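Local coordinates for protein methyl transferase from Methanosarcina acetivorans (PDB 6MRO) that probably transfers methyl groups from S-adenosylmethionine, binds the product S-adenosyl-L-homocysteine in a Rossmann-like fold, and carries two calcium ions, at residues Met136-Asp141 against Arg152-Ile158. The protein carries 1 engineered substitution. Coordinates in Å, arbitrary orientation, origin at the centre of the assembly. Residues are numbered along the deposited sequence.
With CA (calcium ion), chain D; CA (calcium ion), chain C.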
ATOM      1  N   MET A 136       0.181  -1.824   6.058  1.00 16.22           N
ATOM      2  CA  MET A 136       0.480  -0.487   5.577  1.00 15.95           C
ATOM      3  C   MET A 136       1.896  -0.109   5.968  1.00 18.11           C
ATOM      4  O   MET A 136       2.299  -0.289   7.120  1.00 19.35           O
ATOM      5  CB  MET A 136      -0.524   0.523   6.132  1.00 16.51           C
ATOM      6  CG  MET A 136      -0.343   1.945   5.625  1.00 17.52           C
ATOM      7  SD  MET A 136       0.859   2.917   6.578  1.00 19.78           S
ATOM      8  CE  MET A 136      -0.124   3.212   8.055  1.00 20.17           C
ATOM      9  N   LEU A 137       2.641   0.421   5.005  1.00 15.52           N
ATOM     10  CA  LEU A 137       4.018   0.840   5.207  1.00 15.64           C
ATOM     11  C   LEU A 137       4.122   2.341   5.002  1.00 15.74           C
ATOM     12  O   LEU A 137       3.671   2.865   3.974  1.00 16.08           O
ATOM     13  CB  LEU A 137       4.929   0.076   4.242  1.00 15.34           C
ATOM     14  CG  LEU A 137       6.414   0.417   4.149  1.00 22.18           C
ATOM     15  CD1 LEU A 137       7.120  -0.073   5.388  1.00 19.72           C
ATOM     16  CD2 LEU A 137       6.994  -0.258   2.877  1.00 22.96           C
ATOM     17  N   CYS A 138       4.734   3.030   5.966  1.00 17.55           N
ATOM     18  CA  CYS A 138       4.884   4.474   5.877  1.00 18.86           C
ATOM     19  C   CYS A 138       6.160   4.903   6.592  1.00 22.21           C
ATOM     20  O   CYS A 138       6.737   4.159   7.390  1.00 21.51           O
ATOM     21  CB  CYS A 138       3.648   5.183   6.459  1.00 24.48           C
ATOM     22  SG  CYS A 138       3.385   4.840   8.227  1.00 25.24           S
ATOM     23  N   PHE A 139       6.609   6.114   6.283  1.00 21.34           N
ATOM     24  CA  PHE A 139       7.756   6.670   6.988  1.00 18.20           C
ATOM     25  C   PHE A 139       7.371   6.976   8.430  1.00 21.37           C
ATOM     26  O   PHE A 139       6.259   7.428   8.703  1.00 24.08           O
ATOM     27  CB  PHE A 139       8.248   7.935   6.290  1.00 19.30           C
ATOM     28  CG  PHE A 139       8.752   7.699   4.904  1.00 28.40           C
ATOM     29  CD1 PHE A 139       9.764   6.784   4.670  1.00 31.02           C
ATOM     30  CD2 PHE A 139       8.196   8.370   3.829  1.00 37.57           C
ATOM     31  CE1 PHE A 139      10.227   6.546   3.380  1.00 32.92           C
ATOM     32  CE2 PHE A 139       8.658   8.143   2.545  1.00 38.65           C
ATOM     33  CZ  PHE A 139       9.673   7.225   2.325  1.00 35.16           C
ATOM     34  N   SER A 140       8.296   6.733   9.358  1.00 20.26           N
ATOM     35  CA  SER A 140       7.989   6.861  10.774  1.00 23.75           C
ATOM     36  C   SER A 140       8.290   8.268  11.278  1.00 24.46           C
ATOM     37  O   SER A 140       9.244   8.927  10.843  1.00 24.10           O
ATOM     38  CB  SER A 140       8.766   5.834  11.608  1.00 26.11           C
ATOM     39  OG  SER A 140      10.163   5.916  11.394  1.00 25.26           O
ATOM     40  N   ASP A 141       7.463   8.712  12.218  1.00 24.43           N
ATOM     41  CA  ASP A 141       7.558  10.027  12.837  1.00 24.49           C
ATOM     42  C   ASP A 141       7.717   9.825  14.337  1.00 25.35           C
ATOM     43  O   ASP A 141       6.757   9.461  15.032  1.00 26.95           O
ATOM     44  CB  ASP A 141       6.318  10.858  12.517  1.00 26.41           C
ATOM     45  CG  ASP A 141       6.309  12.210  13.195  1.00 29.61           C
ATOM     46  OD1 ASP A 141       7.259  12.553  13.933  1.00 28.69           O
ATOM     47  OD2 ASP A 141       5.324  12.949  12.975  1.00 30.26           O
ATOM     48  N   ARG A 152       5.270  12.644   8.182  1.00 27.49           N
ATOM     49  CA  ARG A 152       5.594  11.276   8.561  1.00 23.38           C
ATOM     50  C   ARG A 152       4.613  10.856   9.648  1.00 22.73           C
ATOM     51  O   ARG A 152       4.115  11.690  10.409  1.00 25.76           O
ATOM     52  CB  ARG A 152       7.047  11.123   9.054  1.00 26.74           C
ATOM     53  CG  ARG A 152       8.119  11.630   8.070  1.00 28.80           C
ATOM     54  CD  ARG A 152       9.500  11.021   8.366  1.00 31.07           C
ATOM     55  NE  ARG A 152      10.007  11.371   9.698  1.00 30.49           N
ATOM     56  CZ  ARG A 152      10.612  12.515  10.004  1.00 30.76           C
ATOM     57  NH1 ARG A 152      10.798  13.447   9.074  1.00 33.21           N
ATOM     58  NH2 ARG A 152      11.030  12.730  11.246  1.00 31.35           N
ATOM     59  N   ALA A 153       4.325   9.565   9.715  1.00 23.16           N
ATOM     60  CA  ALA A 153       3.252   9.078  10.569  1.00 22.43           C
ATOM     61  C   ALA A 153       3.833   8.562  11.880  1.00 24.75           C
ATOM     62  O   ALA A 153       4.782   7.774  11.881  1.00 23.46           O
ATOM     63  CB  ALA A 153       2.444   7.989   9.861  1.00 22.79           C
ATOM     64  N   SER A 154       3.284   9.038  12.994  1.00 24.00           N
ATOM     65  CA  SER A 154       3.663   8.520  14.300  1.00 24.30           C
ATOM     66  C   SER A 154       2.770   7.337  14.647  1.00 24.20           C
ATOM     67  O   SER A 154       1.755   7.094  13.999  1.00 23.65           O
ATOM     68  CB  SER A 154       3.536   9.599  15.366  1.00 26.01           C
ATOM     69  OG  SER A 154       2.172   9.931  15.543  1.00 26.69           O
ATOM     70  N   LYS A 155       3.157   6.584  15.679  1.00 24.90           N
ATOM     71  CA  LYS A 155       2.292   5.494  16.112  1.00 26.19           C
ATOM     72  C   LYS A 155       0.956   6.031  16.600  1.00 29.33           C
ATOM     73  O   LYS A 155      -0.097   5.434  16.340  1.00 29.95           O
ATOM     74  CB  LYS A 155       2.975   4.666  17.198  1.00 30.80           C
ATOM     75  CG  LYS A 155       4.289   4.069  16.750  1.00 36.50           C
ATOM     76  CD  LYS A 155       5.010   3.383  17.894  1.00 41.68           C
ATOM     77  CE  LYS A 155       5.123   1.900  17.644  1.00 42.92           C
ATOM     78  NZ  LYS A 155       6.492   1.430  17.982  1.00 50.52           N
ATOM     79  N   ALA A 156       0.978   7.181  17.277  1.00 27.48           N
ATOM     80  CA  ALA A 156      -0.262   7.786  17.752  1.00 28.81           C
ATOM     81  C   ALA A 156      -1.163   8.160  16.584  1.00 28.01           C
ATOM     82  O   ALA A 156      -2.373   7.919  16.614  1.00 30.25           O
ATOM     83  CB  ALA A 156       0.048   9.011  18.613  1.00 30.46           C
ATOM     84  N   GLU A 157      -0.586   8.771  15.547  1.00 26.94           N
ATOM     85  CA  GLU A 157      -1.367   9.116  14.366  1.00 26.28           C
ATOM     86  C   GLU A 157      -1.924   7.868  13.690  1.00 25.13           C
ATOM     87  O   GLU A 157      -3.091   7.850  13.281  1.00 25.55           O
ATOM     88  CB  GLU A 157      -0.505   9.933  13.391  1.00 25.45           C
ATOM     89  CG  GLU A 157      -0.075  11.279  13.978  1.00 29.96           C
ATOM     90  CD  GLU A 157       1.150  11.896  13.292  1.00 32.73           C
ATOM     91  OE1 GLU A 157       1.412  13.100  13.512  1.00 34.80           O
ATOM     92  OE2 GLU A 157       1.843  11.182  12.550  1.00 31.66           O
ATOM     93  N   ILE A 158      -1.125   6.804  13.614  1.00 24.11           N
ATOM     94  CA  ILE A 158      -1.591   5.555  13.014  1.00 23.17           C
ATOM     95  C   ILE A 158      -2.716   4.955  13.847  1.00 27.27           C
ATOM     96  O   ILE A 158      -3.775   4.574  13.322  1.00 25.26           O
ATOM     97  CB  ILE A 158      -0.414   4.575  12.848  1.00 23.13           C
ATOM     98  CG1 ILE A 158       0.549   5.105  11.778  1.00 21.10           C
ATOM     99  CG2 ILE A 158      -0.902   3.172  12.451  1.00 25.84           C
ATOM    100  CD1 ILE A 158       1.841   4.323  11.675  1.00 20.90           C
TER
HETATM  101 CA    CA D 203       3.357  13.387  11.747  1.00 28.83          CA
HETATM  102 CA    CA C 202       6.048  14.839  14.413  1.00 28.83          CA
HETATM  103  O   HOH W   1      11.174  10.435  13.242  1.00 31.76           O
HETATM  104  O   HOH W   2       6.156   7.318  16.641  1.00 22.17           O
HETATM  105  O   HOH W   3       4.849  14.672  10.421  1.00 28.13           O
HETATM  106  O   HOH W   4       4.838  13.705  16.058  1.00 36.19           O
HETATM  107  O   HOH W   5       1.720  13.430   9.906  1.00 33.85           O
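One carboxylate oxygen, Asp-141 OD2, binds both calcium ions where strand 132-139 runs out and the chain doubles back toward helix 155-162. Asp-141 OD2 lies 2.4 Å from the calcium of chain D and 2.5 Å from that of chain C, and Asp-141 OD1 makes the second ion's grip bidentate at 2.6 Å. The chain D ion also takes Arg-152 O at 2.3 Å, both carboxylate oxygens of Glu-157 (OE1 2.6 Å, OE2 2.8 Å) and two waters, so it ties both segments together. Glu-146, from the intervening loop, also belongs to both calcium sites. A single bridge of parallel type between Ser-140 and Ala-153 sets the backbones: Ala-153 N donates to Phe-139 O (3.1 Å), and Asp-141 N to Ala-153 O (2.9 Å). Arg-152 gives only its carbonyl to the metal; its side chain turns to Ser-140 O, which NE reaches at 2.8 Å. Ser-154 and Glu-157 form a capping box at the helix start, Glu-157 N donating to Ser-154 OG (3.0 Å) and Ser-154 N to Glu-157 OE2 (2.6 Å), an oxygen that also binds calcium. Below the polar layer, Cys-138 SG packs on Ala-153 CB (3.7 Å) and Ile-158 CD1 (3.8 Å), and Met-136 CE meets Ile-158 CG1 at 4.2 Å, seating the first helical turn against the sheet. With Asp-141 OD2 and Arg-152 O only 3.1 Å apart, and Arg-152 O and Glu-157 OE2 3.2 Å, calcium offsets the repulsion between crowded oxygens, which implies that strand end, loop and helix cap are coupled through the metal.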